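Local coordinates for protein 3-dehydroquinate dehydratase (Zymomonas mobilis subsp. mobilis, PDB 6SMF) that probably catalyses the trans-dehydration of 3-dehydroquinate to 3-dehydroshikimate through an enolate intermediate, a step of the shikimate pathway, and assembles as a homododecamer, at residues P102-V106 with S121-A127. Numbering follows the deposited sequence.
Sequences PVIEV and SYVGEAA
V103 and A127 bring the two backbones closest, their CA atoms 5.1 Å apart, whereas E105 and G124 face each other at 6.3 Å between CA atoms. Strand 103-107 and the short helix 122-126 belong to a beta-alpha-beta unit that runs on into strand 129-132, at one edge of the five-stranded parallel sheet of this flavodoxin-like type II dehydroquinase. Since A127 leads into that next strand, the separation is small here, and a methyl is a side chain compact enough to fit: A127 CB rests 3.4 Å from V103 O. V103 itself, a branched residue suited to a strand, points its side chain toward segment 121-127 and also packs against I96 and L80.

E105 spans the wider gap. With CG anti to the backbone N (chi1 -168°) and the rest of the chain extended, its carboxylate arrives at the beginning of the helix. The aliphatic part crosses V123 obliquely, E105 CG lying 3.5 Å from V123 CG1, so a beta-branched apolar residue covers the methylenes of a buried acid. At G124 the lack of a side chain lets E105 OE1 come within 3.0 Å of G124 CA. That oxygen is hydrogen-bonded to T130 OG1, while OE2 is hydrogen-bonded to NE2 of H107, the predicted proton donor; E105 thus probably helps position this histidine.

S121 is the N-cap of the helix, its OG accepting from G124 N at 2.9 Å. The same hydroxyl also donates to the strand's glutamate: S121 OG reaches E105 OE2 over 2.6 Å, approaching on the syn side, 32° out of the carboxylate plane.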
loop_
_atom_site.group_PDB
_atom_site.type_symbol
_atom_site.label_atom_id
_atom_site.label_comp_id
_atom_site.label_asym_id
_atom_site.label_seq_id
_atom_site.Cartn_x
_atom_site.Cartn_y
_atom_site.Cartn_z
ATOM N N PRO A 102 -26.971 -15.689 -17.065
ATOM C CA PRO A 102 -26.645 -14.327 -16.654
ATOM C C PRO A 102 -27.034 -14.038 -15.197
ATOM O O PRO A 102 -28.075 -14.475 -14.761
ATOM C CB PRO A 102 -27.441 -13.391 -17.559
ATOM C CG PRO A 102 -28.156 -14.287 -18.581
ATOM C CD PRO A 102 -27.971 -15.726 -18.143
ATOM N N VAL A 103 -26.164 -13.312 -14.494
ATOM C CA VAL A 103 -26.376 -12.850 -13.100
ATOM C C VAL A 103 -26.453 -11.315 -13.093
ATOM O O VAL A 103 -25.585 -10.638 -13.694
ATOM C CB VAL A 103 -25.273 -13.371 -12.179
ATOM C CG1 VAL A 103 -25.491 -12.914 -10.739
ATOM C CG2 VAL A 103 -25.154 -14.873 -12.264
ATOM N N ILE A 104 -27.501 -10.798 -12.465
ATOM C CA ILE A 104 -27.660 -9.355 -12.149
ATOM C C ILE A 104 -27.412 -9.141 -10.649
ATOM O O ILE A 104 -28.116 -9.779 -9.805
ATOM C CB ILE A 104 -29.047 -8.884 -12.570
ATOM C CG1 ILE A 104 -29.229 -9.057 -14.069
ATOM C CG2 ILE A 104 -29.259 -7.447 -12.135
ATOM C CD1 ILE A 104 -30.666 -8.944 -14.491
ATOM N N GLU A 105 -26.429 -8.304 -10.332
ATOM C CA GLU A 105 -26.131 -7.907 -8.940
ATOM C C GLU A 105 -27.205 -6.916 -8.513
ATOM O O GLU A 105 -27.485 -5.993 -9.279
ATOM C CB GLU A 105 -24.757 -7.255 -8.849
ATOM C CG GLU A 105 -24.266 -7.071 -7.436
ATOM C CD GLU A 105 -22.904 -6.387 -7.336
ATOM O OE1 GLU A 105 -22.335 -5.916 -8.410
ATOM O OE2 GLU A 105 -22.400 -6.319 -6.172
ATOM N N VAL A 106 -27.745 -7.097 -7.309
ATOM C CA VAL A 106 -28.719 -6.171 -6.682
ATOM C C VAL A 106 -28.267 -5.803 -5.265
ATOM O O VAL A 106 -27.814 -6.678 -4.531
ATOM C CB VAL A 106 -30.115 -6.802 -6.717
ATOM C CG1 VAL A 106 -31.004 -6.225 -5.659
ATOM C CG2 VAL A 106 -30.723 -6.598 -8.080
ATOM N N SER A 121 -16.642 -5.422 -5.017
ATOM C CA SER A 121 -17.738 -6.349 -5.351
ATOM C C SER A 121 -17.226 -7.532 -6.195
ATOM O O SER A 121 -17.063 -7.394 -7.422
ATOM C CB SER A 121 -18.836 -5.617 -6.012
ATOM O OG SER A 121 -19.844 -6.545 -6.296
ATOM N N TYR A 122 -16.962 -8.664 -5.555
ATOM C CA TYR A 122 -16.598 -9.908 -6.273
ATOM C C TYR A 122 -17.784 -10.282 -7.176
ATOM O O TYR A 122 -17.571 -10.656 -8.321
ATOM C CB TYR A 122 -16.193 -11.006 -5.309
ATOM C CG TYR A 122 -14.783 -10.897 -4.800
ATOM C CD1 TYR A 122 -13.692 -11.041 -5.633
ATOM C CD2 TYR A 122 -14.536 -10.615 -3.461
ATOM C CE1 TYR A 122 -12.387 -10.988 -5.147
ATOM C CE2 TYR A 122 -13.248 -10.491 -2.981
ATOM C CZ TYR A 122 -12.171 -10.693 -3.812
ATOM O OH TYR A 122 -10.911 -10.632 -3.272
ATOM N N VAL A 123 -19.013 -10.052 -6.751
ATOM C CA VAL A 123 -20.184 -10.327 -7.644
ATOM C C VAL A 123 -20.122 -9.449 -8.889
ATOM O O VAL A 123 -20.199 -9.996 -10.023
ATOM C CB VAL A 123 -21.499 -10.104 -6.912
ATOM C CG1 VAL A 123 -22.648 -10.151 -7.885
ATOM C CG2 VAL A 123 -21.678 -11.111 -5.789
ATOM N N GLY A 124 -19.981 -8.146 -8.682
ATOM C CA GLY A 124 -19.921 -7.154 -9.769
ATOM C C GLY A 124 -18.807 -7.442 -10.758
ATOM O O GLY A 124 -18.956 -7.094 -11.932
ATOM N N GLU A 125 -17.701 -8.018 -10.298
ATOM C CA GLU A 125 -16.554 -8.318 -11.185
ATOM C C GLU A 125 -16.912 -9.465 -12.150
ATOM O O GLU A 125 -16.237 -9.595 -13.150
ATOM C CB GLU A 125 -15.330 -8.665 -10.341
ATOM C CG GLU A 125 -14.740 -7.436 -9.705
ATOM C CD GLU A 125 -13.521 -7.658 -8.846
ATOM O OE1 GLU A 125 -12.692 -8.546 -9.204
ATOM O OE2 GLU A 125 -13.398 -6.926 -7.842
ATOM N N ALA A 126 -17.942 -10.257 -11.856
ATOM C CA ALA A 126 -18.274 -11.483 -12.622
ATOM C C ALA A 126 -19.649 -11.382 -13.291
ATOM O O ALA A 126 -19.874 -12.110 -14.255
ATOM C CB ALA A 126 -18.245 -12.648 -11.705
ATOM N N ALA A 127 -20.510 -10.490 -12.794
ATOM C CA ALA A 127 -21.907 -10.382 -13.208
ATOM C C ALA A 127 -22.012 -9.612 -14.515
ATOM O O ALA A 127 -21.051 -8.987 -14.955
ATOM C CB ALA A 127 -22.714 -9.724 -12.127
#